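Local atomic coordinates of trehalose-6-phosphate phosphatase (Candida albicans, PDB entry 5DXF), a protein that belongs to glycosyltransferase family 20, with an N-terminal part built in the GT-B manner from two Rossmann-like domains that face each other. Residues G330-V335 against V424-L429; R337-K342 against V372-Y377; Q348-F353 against E389-I394; T366-Q371 against P405-Q410. All blocks are in the same frame, centred on the assembly; numbering follows the deposited sequence.

Contact 1 (G330-V335 against V424-L429); sequences GKKLIV and VADLAL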
loop_
_atom_site.group_PDB
_atom_site.type_symbol
_atom_site.label_atom_id
_atom_site.label_comp_id
_atom_site.label_asym_id
_atom_site.label_seq_id
_atom_site.Cartn_x
_atom_site.Cartn_y
_atom_site.Cartn_z
ATOM N N GLY A 330 22.213 -5.796 -24.427
ATOM C CA GLY A 330 22.239 -4.658 -25.327
ATOM C C GLY A 330 20.995 -3.792 -25.259
ATOM O O GLY A 330 20.794 -2.925 -26.109
ATOM N N LYS A 331 20.160 -4.019 -24.246
ATOM C CA LYS A 331 18.922 -3.258 -24.090
ATOM C C LYS A 331 18.779 -2.660 -22.692
ATOM O O LYS A 331 19.312 -3.193 -21.720
ATOM C CB LYS A 331 17.711 -4.142 -24.405
ATOM C CG LYS A 331 17.628 -4.561 -25.861
ATOM C CD LYS A 331 16.444 -5.475 -26.124
ATOM C CE LYS A 331 16.328 -5.782 -27.606
ATOM N NZ LYS A 331 16.210 -4.532 -28.405
ATOM N N LYS A 332 18.056 -1.545 -22.607
ATOM C CA LYS A 332 17.802 -0.877 -21.333
ATOM C C LYS A 332 16.420 -1.255 -20.804
ATOM O O LYS A 332 15.432 -1.205 -21.538
ATOM C CB LYS A 332 17.913 0.641 -21.489
ATOM C CG LYS A 332 19.272 1.137 -21.977
ATOM C CD LYS A 332 20.354 0.973 -20.914
ATOM C CE LYS A 332 21.679 1.583 -21.363
ATOM N NZ LYS A 332 22.759 1.415 -20.344
ATOM N N LEU A 333 16.353 -1.619 -19.527
ATOM C CA LEU A 333 15.124 -2.166 -18.955
ATOM C C LEU A 333 14.435 -1.232 -17.961
ATOM O O LEU A 333 15.024 -0.828 -16.957
ATOM C CB LEU A 333 15.418 -3.505 -18.274
ATOM C CG LEU A 333 15.102 -4.782 -19.061
ATOM C CD1 LEU A 333 15.230 -4.565 -20.565
ATOM C CD2 LEU A 333 15.983 -5.934 -18.596
ATOM N N ILE A 334 13.179 -0.903 -18.251
ATOM C CA ILE A 334 12.333 -0.181 -17.309
ATOM C C ILE A 334 11.378 -1.184 -16.671
ATOM O O ILE A 334 10.632 -1.869 -17.375
ATOM C CB ILE A 334 11.539 0.953 -17.993
ATOM C CG1 ILE A 334 12.437 1.726 -18.960
ATOM C CG2 ILE A 334 10.932 1.887 -16.955
ATOM C CD1 ILE A 334 11.784 2.955 -19.560
ATOM N N VAL A 335 11.412 -1.279 -15.344
ATOM C CA VAL A 335 10.620 -2.277 -14.630
ATOM C C VAL A 335 9.729 -1.653 -13.562
ATOM O O VAL A 335 10.193 -0.867 -12.731
ATOM C CB VAL A 335 11.527 -3.333 -13.965
ATOM C CG1 VAL A 335 10.691 -4.338 -13.179
ATOM C CG2 VAL A 335 12.367 -4.037 -15.013
ATOM N N VAL A 424 17.673 -6.298 -12.092
ATOM C CA VAL A 424 18.149 -6.153 -13.470
ATOM C C VAL A 424 17.724 -4.805 -14.057
ATOM O O VAL A 424 18.252 -4.366 -15.079
ATOM C CB VAL A 424 17.624 -7.291 -14.392
ATOM C CG1 VAL A 424 18.386 -7.323 -15.722
ATOM C CG2 VAL A 424 17.729 -8.644 -13.701
ATOM N N ALA A 425 16.776 -4.144 -13.402
ATOM C CA ALA A 425 16.227 -2.892 -13.916
ATOM C C ALA A 425 17.276 -1.793 -14.078
ATOM O O ALA A 425 18.085 -1.550 -13.180
ATOM C CB ALA A 425 15.114 -2.409 -13.013
ATOM N N ASP A 426 17.276 -1.148 -15.235
ATOM C CA ASP A 426 18.089 0.023 -15.460
ATOM C C ASP A 426 17.306 1.281 -15.099
ATOM O O ASP A 426 17.860 2.361 -14.993
ATOM C CB ASP A 426 18.552 0.075 -16.915
ATOM C CG ASP A 426 19.401 -1.127 -17.306
ATOM O OD1 ASP A 426 20.552 -1.242 -16.832
ATOM O OD2 ASP A 426 18.915 -1.955 -18.097
ATOM N N LEU A 427 16.002 1.122 -14.919
ATOM C CA LEU A 427 15.134 2.225 -14.539
ATOM C C LEU A 427 13.943 1.751 -13.727
ATOM O O LEU A 427 13.474 0.644 -13.893
ATOM C CB LEU A 427 14.632 2.950 -15.782
ATOM C CG LEU A 427 14.368 4.446 -15.689
ATOM C CD1 LEU A 427 13.304 4.861 -16.675
ATOM C CD2 LEU A 427 13.970 4.869 -14.294
ATOM N N ALA A 428 13.448 2.609 -12.861
ATOM C CA ALA A 428 12.201 2.377 -12.193
ATOM C C ALA A 428 11.369 3.607 -12.449
ATOM O O ALA A 428 11.870 4.707 -12.368
ATOM C CB ALA A 428 12.421 2.183 -10.715
ATOM N N LEU A 429 10.106 3.421 -12.790
ATOM C CA LEU A 429 9.216 4.555 -13.035
ATOM C C LEU A 429 7.923 4.405 -12.240
ATOM O O LEU A 429 7.141 3.484 -12.475
ATOM C CB LEU A 429 8.910 4.702 -14.533
ATOM C CG LEU A 429 8.075 5.905 -14.990
ATOM C CD1 LEU A 429 8.573 7.184 -14.333
ATOM C CD2 LEU A 429 8.103 6.035 -16.513
#
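Segments 330-335 and 424-429 meet at about 60° to each other and are joined by a single beta bridge, Ile334 with Leu427, their CA atoms 4.6 Å apart. The straightest backbone bond runs from Val335 N to Leu427 O (3.2 Å, 172° at the hydrogen), although the donor sits above the carbonyl plane. Leu333 O takes two donors: Asp426 N at 2.9 Å, lying in the plane of the carbonyl, and, in a weak bond, Leu427 N. Leu333 is gripped from its amide as well. With CG turned anti to its own carbonyl carbon, Asp426 lays its carboxylate alongside strand 332-339, and OD2 accepts Leu333 N at 3.0 Å through its anti lone pair. The bridge, made at Leu427 on the way into strand 428-430, sets strand 332-339, outermost in one parallel sheet, beside the outermost strand of another, so that the six strands follow the 3-2-1-4-5-6 order of a Rossmann-like domain. Apolar side chains fill in around it. Ile334 and Leu427 run side by side, pointing the same way, and Leu427 CD1 nestles against both Ile334 CG2 and CD1, the latter at 3.8 Å. Beyond them, Ile334 CG2 reaches Leu429 CB. Val335 turns CG2 onto Ala425 CB at 3.8 Å, while Leu333 CD2 lies beside Val424 CG1. The same Val424 packs on helix 317-327.

Contact 2 (R337-K342 against V372-Y377); sequences RDRLDK and VSSPGY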
loop_
_atom_site.group_PDB
_atom_site.type_symbol
_atom_site.label_atom_id
_atom_site.label_comp_id
_atom_site.label_asym_id
_atom_site.label_seq_id
_atom_site.Cartn_x
_atom_site.Cartn_y
_atom_site.Cartn_z
ATOM N N ARG A 337 5.920 -2.537 -11.057
ATOM C CA ARG A 337 4.805 -3.393 -10.668
ATOM C C ARG A 337 3.716 -2.573 -9.992
ATOM O O ARG A 337 3.927 -2.009 -8.917
ATOM C CB ARG A 337 5.255 -4.516 -9.731
ATOM C CG ARG A 337 4.129 -5.497 -9.410
ATOM C CD ARG A 337 4.576 -6.653 -8.525
ATOM N NE ARG A 337 4.831 -6.241 -7.146
ATOM C CZ ARG A 337 5.053 -7.084 -6.142
ATOM N NH1 ARG A 337 5.048 -8.392 -6.357
ATOM N NH2 ARG A 337 5.277 -6.620 -4.921
ATOM N N ASP A 338 2.551 -2.512 -10.625
ATOM C CA ASP A 338 1.438 -1.750 -10.083
ATOM C C ASP A 338 0.128 -2.488 -10.302
ATOM O O ASP A 338 0.001 -3.269 -11.239
ATOM C CB ASP A 338 1.370 -0.361 -10.726
ATOM C CG ASP A 338 2.652 0.427 -10.556
ATOM O OD1 ASP A 338 2.812 1.081 -9.505
ATOM O OD2 ASP A 338 3.499 0.392 -11.473
ATOM N N ARG A 339 -0.843 -2.244 -9.428
ATOM C CA ARG A 339 -2.197 -2.727 -9.656
ATOM C C ARG A 339 -2.810 -1.958 -10.820
ATOM O O ARG A 339 -2.533 -0.771 -10.997
ATOM C CB ARG A 339 -3.054 -2.570 -8.399
ATOM C CG ARG A 339 -2.762 -3.593 -7.313
ATOM C CD ARG A 339 -3.580 -3.315 -6.064
ATOM N NE ARG A 339 -3.628 -4.470 -5.170
ATOM C CZ ARG A 339 -4.352 -4.522 -4.056
ATOM N NH1 ARG A 339 -5.090 -3.482 -3.691
ATOM N NH2 ARG A 339 -4.338 -5.614 -3.306
ATOM N N LEU A 340 -3.661 -2.601 -11.600
ATOM C CA LEU A 340 -4.221 -1.911 -12.739
ATOM C C LEU A 340 -5.400 -1.126 -12.223
ATOM O O LEU A 340 -6.445 -1.675 -11.936
ATOM C CB LEU A 340 -4.677 -2.906 -13.789
ATOM C CG LEU A 340 -3.707 -3.186 -14.924
ATOM C CD1 LEU A 340 -4.377 -3.962 -16.047
ATOM C CD2 LEU A 340 -3.131 -1.885 -15.433
ATOM N N ASP A 341 -5.204 0.178 -12.120
ATOM C CA ASP A 341 -6.110 1.062 -11.424
ATOM C C ASP A 341 -5.995 2.470 -11.945
ATOM O O ASP A 341 -5.066 2.790 -12.655
ATOM C CB ASP A 341 -5.784 1.065 -9.949
ATOM C CG ASP A 341 -6.927 0.608 -9.124
ATOM O OD1 ASP A 341 -8.070 0.773 -9.582
ATOM O OD2 ASP A 341 -6.694 0.079 -8.024
ATOM N N LYS A 342 -6.970 3.297 -11.615
ATOM C CA LYS A 342 -6.908 4.711 -11.924
ATOM C C LYS A 342 -5.784 5.448 -11.202
ATOM O O LYS A 342 -5.152 6.320 -11.763
ATOM C CB LYS A 342 -8.246 5.377 -11.633
ATOM C CG LYS A 342 -9.407 4.777 -12.390
ATOM C CD LYS A 342 -10.545 5.766 -12.523
ATOM C CE LYS A 342 -11.720 5.154 -13.255
ATOM N NZ LYS A 342 -12.838 4.839 -12.333
ATOM N N VAL A 372 4.453 -5.513 -14.749
ATOM C CA VAL A 372 3.687 -6.598 -14.151
ATOM C C VAL A 372 2.546 -5.992 -13.339
ATOM O O VAL A 372 2.769 -5.164 -12.456
ATOM C CB VAL A 372 4.563 -7.508 -13.265
ATOM C CG1 VAL A 372 5.617 -6.687 -12.544
ATOM C CG2 VAL A 372 3.703 -8.278 -12.271
ATOM N N SER A 373 1.320 -6.398 -13.655
ATOM C CA SER A 373 0.143 -5.770 -13.072
ATOM C C SER A 373 -0.701 -6.729 -12.241
ATOM O O SER A 373 -0.701 -7.939 -12.465
ATOM C CB SER A 373 -0.716 -5.144 -14.172
ATOM O OG SER A 373 -0.892 -6.043 -15.252
ATOM N N SER A 374 -1.421 -6.163 -11.279
ATOM C CA SER A 374 -2.326 -6.919 -10.426
ATOM C C SER A 374 -3.763 -6.516 -10.752
ATOM O O SER A 374 -4.017 -5.363 -11.097
ATOM C CB SER A 374 -2.005 -6.668 -8.952
ATOM O OG SER A 374 -0.605 -6.708 -8.727
ATOM N N PRO A 375 -4.712 -7.462 -10.650
ATOM C CA PRO A 375 -6.091 -7.184 -11.075
ATOM C C PRO A 375 -6.859 -6.239 -10.147
ATOM O O PRO A 375 -6.663 -6.266 -8.931
ATOM C CB PRO A 375 -6.734 -8.571 -11.071
ATOM C CG PRO A 375 -5.984 -9.309 -10.019
ATOM C CD PRO A 375 -4.560 -8.845 -10.165
ATOM N N GLY A 376 -7.733 -5.421 -10.734
ATOM C CA GLY A 376 -8.521 -4.451 -9.991
ATOM C C GLY A 376 -9.908 -4.969 -9.662
ATOM O O GLY A 376 -10.344 -5.984 -10.206
ATOM N N TYR A 377 -10.614 -4.272 -8.776
ATOM C CA TYR A 377 -11.877 -4.781 -8.246
ATOM C C TYR A 377 -13.015 -4.631 -9.254
ATOM O O TYR A 377 -13.716 -5.607 -9.534
ATOM C CB TYR A 377 -12.205 -4.087 -6.920
ATOM C CG TYR A 377 -11.315 -4.559 -5.784
ATOM C CD1 TYR A 377 -9.981 -4.171 -5.710
ATOM C CD2 TYR A 377 -11.804 -5.405 -4.798
ATOM C CE1 TYR A 377 -9.162 -4.607 -4.682
ATOM C CE2 TYR A 377 -10.992 -5.845 -3.764
ATOM C CZ TYR A 377 -9.673 -5.443 -3.711
ATOM O OH TYR A 377 -8.864 -5.877 -2.686
#
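Arg337 leaves its strand with CG anti to the backbone N (chi1 -175°) and runs straight to CD before bending at chi3 (72°), so its aliphatic part lies beside Val372, pointing the same way. CB and CG of the arginine rest on Val372 CG1, the CB contact being 3.6 Å; that methyl sits between its own backbone N and carbonyl carbon, with CG2 anti to the N. The guanidinium goes on to a cation-pi contact with Tyr418. Two residues along, Arg339 starts from the other rotation, CG anti to the carbonyl carbon, and lays CG against Ser374 CB at 3.6 Å; its extended chain carries NH1 to the ring edge of Tyr377, 4.3 Å from CE1. Asp338 and Ser373 occupy the opposite face. There Asp338 OD2 forms a salt bridge with Lys349 and accepts Gln371 NE2, and Ser373 OG pairs with His408 NE2, while Leu340 CG packs 3.7 Å from Ser373 CB. Parallel pairing holds the backbones in place: Val372 O receives Asp338 N, Asp338 O receives Ser374 N, and Ser374 O receives Leu340 N at 2.8 Å, nearly straight at 168°. Past the strands, Asp341 and Tyr377 touch helix 147-160 of the first Rossmann-like domain. These are the C-terminal ends of the two adjacent parallel strands of a beta-alpha-beta crossover, whose connecting helix is 346-359.

Contact 3 (Q348-F353 against E389-I394); sequences QKLEGF and EIISRI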
loop_
_atom_site.group_PDB
_atom_site.type_symbol
_atom_site.label_atom_id
_atom_site.label_comp_id
_atom_site.label_asym_id
_atom_site.label_seq_id
_atom_site.Cartn_x
_atom_site.Cartn_y
_atom_site.Cartn_z
ATOM N N GLN A 348 -0.604 6.818 -17.477
ATOM C CA GLN A 348 0.301 7.956 -17.590
ATOM C C GLN A 348 1.721 7.490 -17.899
ATOM O O GLN A 348 2.447 8.135 -18.658
ATOM C CB GLN A 348 0.283 8.793 -16.308
ATOM C CG GLN A 348 -0.992 9.605 -16.101
ATOM C CD GLN A 348 -2.193 8.748 -15.749
ATOM O OE1 GLN A 348 -2.068 7.740 -15.055
ATOM N NE2 GLN A 348 -3.364 9.142 -16.233
ATOM N N LYS A 349 2.105 6.363 -17.307
ATOM C CA LYS A 349 3.415 5.771 -17.552
ATOM C C LYS A 349 3.560 5.370 -19.015
ATOM O O LYS A 349 4.581 5.647 -19.648
ATOM C CB LYS A 349 3.630 4.554 -16.650
ATOM C CG LYS A 349 4.997 3.905 -16.789
ATOM C CD LYS A 349 5.081 2.614 -15.988
ATOM C CE LYS A 349 4.643 2.821 -14.546
ATOM N NZ LYS A 349 4.857 1.601 -13.719
ATOM N N LEU A 350 2.527 4.727 -19.548
ATOM C CA LEU A 350 2.541 4.263 -20.930
ATOM C C LEU A 350 2.501 5.421 -21.925
ATOM O O LEU A 350 3.138 5.364 -22.976
ATOM C CB LEU A 350 1.369 3.316 -21.182
ATOM C CG LEU A 350 1.387 2.025 -20.365
ATOM C CD1 LEU A 350 0.146 1.202 -20.648
ATOM C CD2 LEU A 350 2.647 1.221 -20.651
ATOM N N GLU A 351 1.752 6.468 -21.592
ATOM C CA GLU A 351 1.683 7.647 -22.447
ATOM C C GLU A 351 3.032 8.361 -22.478
ATOM O O GLU A 351 3.538 8.711 -23.550
ATOM C CB GLU A 351 0.577 8.591 -21.972
ATOM C CG GLU A 351 -0.802 8.211 -22.492
ATOM C CD GLU A 351 -1.929 8.816 -21.681
ATOM O OE1 GLU A 351 -3.103 8.648 -22.079
ATOM O OE2 GLU A 351 -1.646 9.450 -20.643
ATOM N N GLY A 352 3.616 8.557 -21.301
ATOM C CA GLY A 352 4.938 9.146 -21.202
ATOM C C GLY A 352 5.980 8.327 -21.942
ATOM O O GLY A 352 6.884 8.879 -22.572
ATOM N N PHE A 353 5.848 7.003 -21.873
ATOM C CA PHE A 353 6.778 6.102 -22.546
ATOM C C PHE A 353 6.650 6.212 -24.056
ATOM O O PHE A 353 7.651 6.221 -24.777
ATOM C CB PHE A 353 6.546 4.656 -22.106
ATOM C CG PHE A 353 7.458 3.665 -22.775
ATOM C CD1 PHE A 353 8.826 3.887 -22.826
ATOM C CD2 PHE A 353 6.951 2.505 -23.336
ATOM C CE1 PHE A 353 9.670 2.974 -23.436
ATOM C CE2 PHE A 353 7.789 1.589 -23.945
ATOM C CZ PHE A 353 9.149 1.823 -23.995
ATOM N N GLU A 389 -4.897 -0.874 -24.813
ATOM C CA GLU A 389 -4.932 -0.193 -26.101
ATOM C C GLU A 389 -3.628 0.560 -26.355
ATOM O O GLU A 389 -3.057 0.485 -27.446
ATOM C CB GLU A 389 -6.129 0.763 -26.165
ATOM C CG GLU A 389 -6.188 1.619 -27.426
ATOM C CD GLU A 389 -7.481 2.410 -27.543
ATOM O OE1 GLU A 389 -7.529 3.364 -28.349
ATOM O OE2 GLU A 389 -8.453 2.070 -26.834
ATOM N N ILE A 390 -3.157 1.273 -25.336
ATOM C CA ILE A 390 -1.909 2.018 -25.445
ATOM C C ILE A 390 -0.729 1.072 -25.668
ATOM O O ILE A 390 0.139 1.344 -26.498
ATOM C CB ILE A 390 -1.653 2.880 -24.192
ATOM C CG1 ILE A 390 -2.856 3.778 -23.907
ATOM C CG2 ILE A 390 -0.403 3.724 -24.370
ATOM C CD1 ILE A 390 -2.848 4.395 -22.522
ATOM N N ILE A 391 -0.705 -0.040 -24.937
ATOM C CA ILE A 391 0.349 -1.037 -25.110
ATOM C C ILE A 391 0.359 -1.579 -26.535
ATOM O O ILE A 391 1.411 -1.638 -27.178
ATOM C CB ILE A 391 0.196 -2.211 -24.121
ATOM C CG1 ILE A 391 0.447 -1.738 -22.688
ATOM C CG2 ILE A 391 1.169 -3.325 -24.464
ATOM C CD1 ILE A 391 0.294 -2.828 -21.651
ATOM N N SER A 392 -0.815 -1.962 -27.025
ATOM C CA SER A 392 -0.956 -2.444 -28.391
ATOM C C SER A 392 -0.471 -1.406 -29.395
ATOM O O SER A 392 0.170 -1.754 -30.386
ATOM C CB SER A 392 -2.411 -2.818 -28.686
ATOM O OG SER A 392 -2.806 -3.965 -27.954
ATOM N N ARG A 393 -0.766 -0.135 -29.130
ATOM C CA ARG A 393 -0.359 0.947 -30.023
ATOM C C ARG A 393 1.161 1.110 -30.063
ATOM O O ARG A 393 1.756 1.205 -31.141
ATOM C CB ARG A 393 -1.011 2.265 -29.603
ATOM C CG ARG A 393 -1.122 3.295 -30.719
ATOM C CD ARG A 393 -1.268 4.701 -30.149
ATOM N NE ARG A 393 -2.193 4.731 -29.019
ATOM C CZ ARG A 393 -2.110 5.583 -28.000
ATOM N NH1 ARG A 393 -1.142 6.487 -27.963
ATOM N NH2 ARG A 393 -2.996 5.532 -27.014
ATOM N N ILE A 394 1.778 1.140 -28.884
ATOM C CA ILE A 394 3.227 1.278 -28.769
ATOM C C ILE A 394 3.959 0.106 -29.419
ATOM O O ILE A 394 4.913 0.303 -30.172
ATOM C CB ILE A 394 3.669 1.391 -27.292
ATOM C CG1 ILE A 394 3.049 2.629 -26.642
ATOM C CG2 ILE A 394 5.182 1.443 -27.186
ATOM C CD1 ILE A 394 3.422 2.804 -25.188
#
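Ile390, Ile391 and Ile394 share one conformation, CG1 anti to the carbonyl carbon (chi1 between -54° and -67°) with CD1 fully extended, while Leu350 likewise sets CG anti to its carbonyl carbon and Phe353 instead sets CG anti to the backbone N. These rotations bring the groups into the seam between two helices whose axes come within 9.9 Å and run almost in the same direction, 19° apart. Leu350 lies at the centre. Its CB faces Ile390 CG2 at 3.7 Å, and CD1 crosses obliquely onto Ile391 CG1, 3.6 Å away. One turn on, Ile394 pushes CD1 in beside Leu350 O and against Phe353 CD2, the latter at 4.0 Å, and its CG2 comes up to Phe353 CE2. Beneath, Leu369 and Val406 of the parallel sheet meet these side chains, so both helices pack on the same sheet face. Charge stays at the margin: Glu351 brings OE1 to Ile390 CD1, and Arg393 NH1 forms a salt bridge with Glu354. With no hydrogen bond between the two segments, their hold on each other is a matter of shape and buried hydrocarbon, and each backbone looks to its own helix for bonding.

Contact 4 (T366-Q371 against P405-Q410); sequences TVVLIQ and PVLHYQ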
loop_
_atom_site.group_PDB
_atom_site.type_symbol
_atom_site.label_atom_id
_atom_site.label_comp_id
_atom_site.label_asym_id
_atom_site.label_seq_id
_atom_site.Cartn_x
_atom_site.Cartn_y
_atom_site.Cartn_z
ATOM N N THR A 366 16.045 -0.200 -28.404
ATOM C CA THR A 366 16.933 -0.472 -27.275
ATOM C C THR A 366 16.277 -0.368 -25.898
ATOM O O THR A 366 16.868 -0.784 -24.902
ATOM C CB THR A 366 18.150 0.474 -27.294
ATOM O OG1 THR A 366 17.711 1.816 -27.537
ATOM C CG2 THR A 366 19.125 0.064 -28.386
ATOM N N VAL A 367 15.070 0.181 -25.828
ATOM C CA VAL A 367 14.400 0.314 -24.537
ATOM C C VAL A 367 13.192 -0.603 -24.423
ATOM O O VAL A 367 12.295 -0.577 -25.264
ATOM C CB VAL A 367 13.945 1.759 -24.276
ATOM C CG1 VAL A 367 13.354 1.881 -22.880
ATOM C CG2 VAL A 367 15.108 2.706 -24.431
ATOM N N VAL A 368 13.178 -1.414 -23.371
ATOM C CA VAL A 368 12.061 -2.311 -23.112
ATOM C C VAL A 368 11.395 -1.978 -21.782
ATOM O O VAL A 368 12.052 -1.932 -20.743
ATOM C CB VAL A 368 12.506 -3.783 -23.101
ATOM C CG1 VAL A 368 11.355 -4.682 -22.675
ATOM C CG2 VAL A 368 13.030 -4.187 -24.473
ATOM N N LEU A 369 10.087 -1.735 -21.826
ATOM C CA LEU A 369 9.311 -1.468 -20.620
ATOM C C LEU A 369 8.630 -2.747 -20.145
ATOM O O LEU A 369 7.803 -3.316 -20.857
ATOM C CB LEU A 369 8.273 -0.366 -20.875
ATOM C CG LEU A 369 7.430 0.147 -19.701
ATOM C CD1 LEU A 369 7.117 1.625 -19.868
ATOM C CD2 LEU A 369 6.136 -0.640 -19.570
ATOM N N ILE A 370 8.982 -3.200 -18.946
ATOM C CA ILE A 370 8.356 -4.383 -18.366
ATOM C C ILE A 370 7.384 -3.986 -17.263
ATOM O O ILE A 370 7.785 -3.435 -16.236
ATOM C CB ILE A 370 9.404 -5.363 -17.798
ATOM C CG1 ILE A 370 10.285 -5.898 -18.927
ATOM C CG2 ILE A 370 8.720 -6.510 -17.063
ATOM C CD1 ILE A 370 11.537 -6.591 -18.450
ATOM N N GLN A 371 6.102 -4.261 -17.489
ATOM C CA GLN A 371 5.064 -3.961 -16.510
ATOM C C GLN A 371 4.368 -5.236 -16.046
ATOM O O GLN A 371 3.782 -5.960 -16.852
ATOM C CB GLN A 371 4.035 -2.986 -17.094
ATOM C CG GLN A 371 3.010 -2.487 -16.084
ATOM C CD GLN A 371 3.621 -1.578 -15.037
ATOM O OE1 GLN A 371 4.576 -0.851 -15.311
ATOM N NE2 GLN A 371 3.077 -1.618 -13.827
ATOM N N PRO A 405 8.729 -3.443 -27.219
ATOM C CA PRO A 405 8.903 -2.292 -26.322
ATOM C C PRO A 405 8.213 -2.456 -24.969
ATOM O O PRO A 405 8.832 -2.178 -23.941
ATOM C CB PRO A 405 8.274 -1.140 -27.111
ATOM C CG PRO A 405 8.391 -1.551 -28.530
ATOM C CD PRO A 405 8.187 -3.036 -28.526
ATOM N N VAL A 406 6.953 -2.885 -24.969
ATOM C CA VAL A 406 6.224 -3.078 -23.718
ATOM C C VAL A 406 5.873 -4.543 -23.466
ATOM O O VAL A 406 5.227 -5.190 -24.290
ATOM C CB VAL A 406 4.921 -2.259 -23.684
ATOM C CG1 VAL A 406 4.206 -2.471 -22.355
ATOM C CG2 VAL A 406 5.216 -0.788 -23.897
ATOM N N LEU A 407 6.306 -5.056 -22.320
ATOM C CA LEU A 407 5.936 -6.398 -21.894
ATOM C C LEU A 407 4.985 -6.307 -20.710
ATOM O O LEU A 407 5.317 -5.717 -19.679
ATOM C CB LEU A 407 7.177 -7.218 -21.536
ATOM C CG LEU A 407 8.076 -7.566 -22.726
ATOM C CD1 LEU A 407 9.413 -8.140 -22.279
ATOM C CD2 LEU A 407 7.365 -8.521 -23.674
ATOM N N HIS A 408 3.797 -6.885 -20.868
ATOM C CA HIS A 408 2.759 -6.803 -19.845
ATOM C C HIS A 408 2.405 -8.175 -19.281
ATOM O O HIS A 408 1.827 -9.014 -19.974
ATOM C CB HIS A 408 1.505 -6.134 -20.410
ATOM C CG HIS A 408 0.502 -5.754 -19.367
ATOM N ND1 HIS A 408 -0.765 -5.310 -19.683
ATOM C CD2 HIS A 408 0.575 -5.742 -18.016
ATOM C CE1 HIS A 408 -1.427 -5.044 -18.571
ATOM N NE2 HIS A 408 -0.635 -5.299 -17.544
ATOM N N TYR A 409 2.746 -8.388 -18.015
ATOM C CA TYR A 409 2.430 -9.634 -17.331
ATOM C C TYR A 409 1.332 -9.397 -16.304
ATOM O O TYR A 409 1.508 -8.607 -15.378
ATOM C CB TYR A 409 3.676 -10.212 -16.655
ATOM C CG TYR A 409 4.842 -10.428 -17.590
ATOM C CD1 TYR A 409 4.939 -11.579 -18.360
ATOM C CD2 TYR A 409 5.851 -9.483 -17.696
ATOM C CE1 TYR A 409 6.007 -11.777 -19.216
ATOM C CE2 TYR A 409 6.920 -9.671 -18.546
ATOM C CZ TYR A 409 6.996 -10.819 -19.304
ATOM O OH TYR A 409 8.062 -11.007 -20.152
ATOM N N GLN A 410 0.203 -10.078 -16.473
ATOM C CA GLN A 410 -0.913 -9.954 -15.542
ATOM C C GLN A 410 -1.011 -11.182 -14.645
ATOM O O GLN A 410 -1.873 -11.253 -13.768
ATOM C CB GLN A 410 -2.224 -9.733 -16.304
ATOM C CG GLN A 410 -2.312 -8.370 -16.977
ATOM C CD GLN A 410 -3.472 -8.254 -17.947
ATOM O OE1 GLN A 410 -3.275 -8.202 -19.161
ATOM N NE2 GLN A 410 -4.688 -8.193 -17.417
#
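Leu407 leaves strand 406-409 with CB 4.0 Å from Leu369 O, on the next strand. CG turns anti to the carbonyl carbon (chi1 -68°), and the branch then runs out extended, so that CD1 arrives between two residues of strand 367-374: Val368 CG1 at 4.0 Å, met obliquely, and Ile370 CG1 at 4.1 Å, from a side chain pointing the same way. Outside the pair of strands, Leu407 also touches Tyr328. Its backbone works in both directions, N giving to Leu369 O (2.7 Å) and O receiving Gln371 N (2.7 Å), each donor lying nearly along the C=O axis. Leu369 N to Pro405 O and Tyr409 N to Gln371 O complete the parallel pairing. On the same face as Leu407, Tyr409 turns its ring edge to Ile370 CG2, which lies in the ring plane 3.9 Å from CE2. On the other face Leu369 CD2 meets Val406 CG1 at 3.9 Å. Here too His408 presents its ring edge, CD2 3.4 Å from Gln371 O, and Gln371, bent at chi2, takes its amide away from strand 406-409 so that OE1 accepts a hydrogen bond from Lys349 NZ. Phe353 of helix 346-359 and Ile391 of helix 381-398 close over this second face, while strand 332-339 flanks strand 367-374 on the side away from strand 406-409.

In the fold
All four contacts belong to the second Rossmann-like domain. In chain order, strand 332-339, helix 346-359, strand 367-374, helix 381-398 and strand 406-409 form two successive beta-alpha-beta units; 424-429 follows. Contacts 2 and 4, centred about 15 Å apart, share strand 367-374 of one parallel sheet, and contact 3, centred about 10 Å from contact 4, packs the crossover helices on it. Contact 1, centred about 9 Å from contact 4, joins the second sheet to strand 332-339, also used by contact 2. Lys349 of contact 3 makes a salt bridge to Asp338 (contact 2), a hydrogen bond to Gln371 (contact 4) and a weak one to Leu429 (contact 1), so helix and both sheets meet at one buried amine.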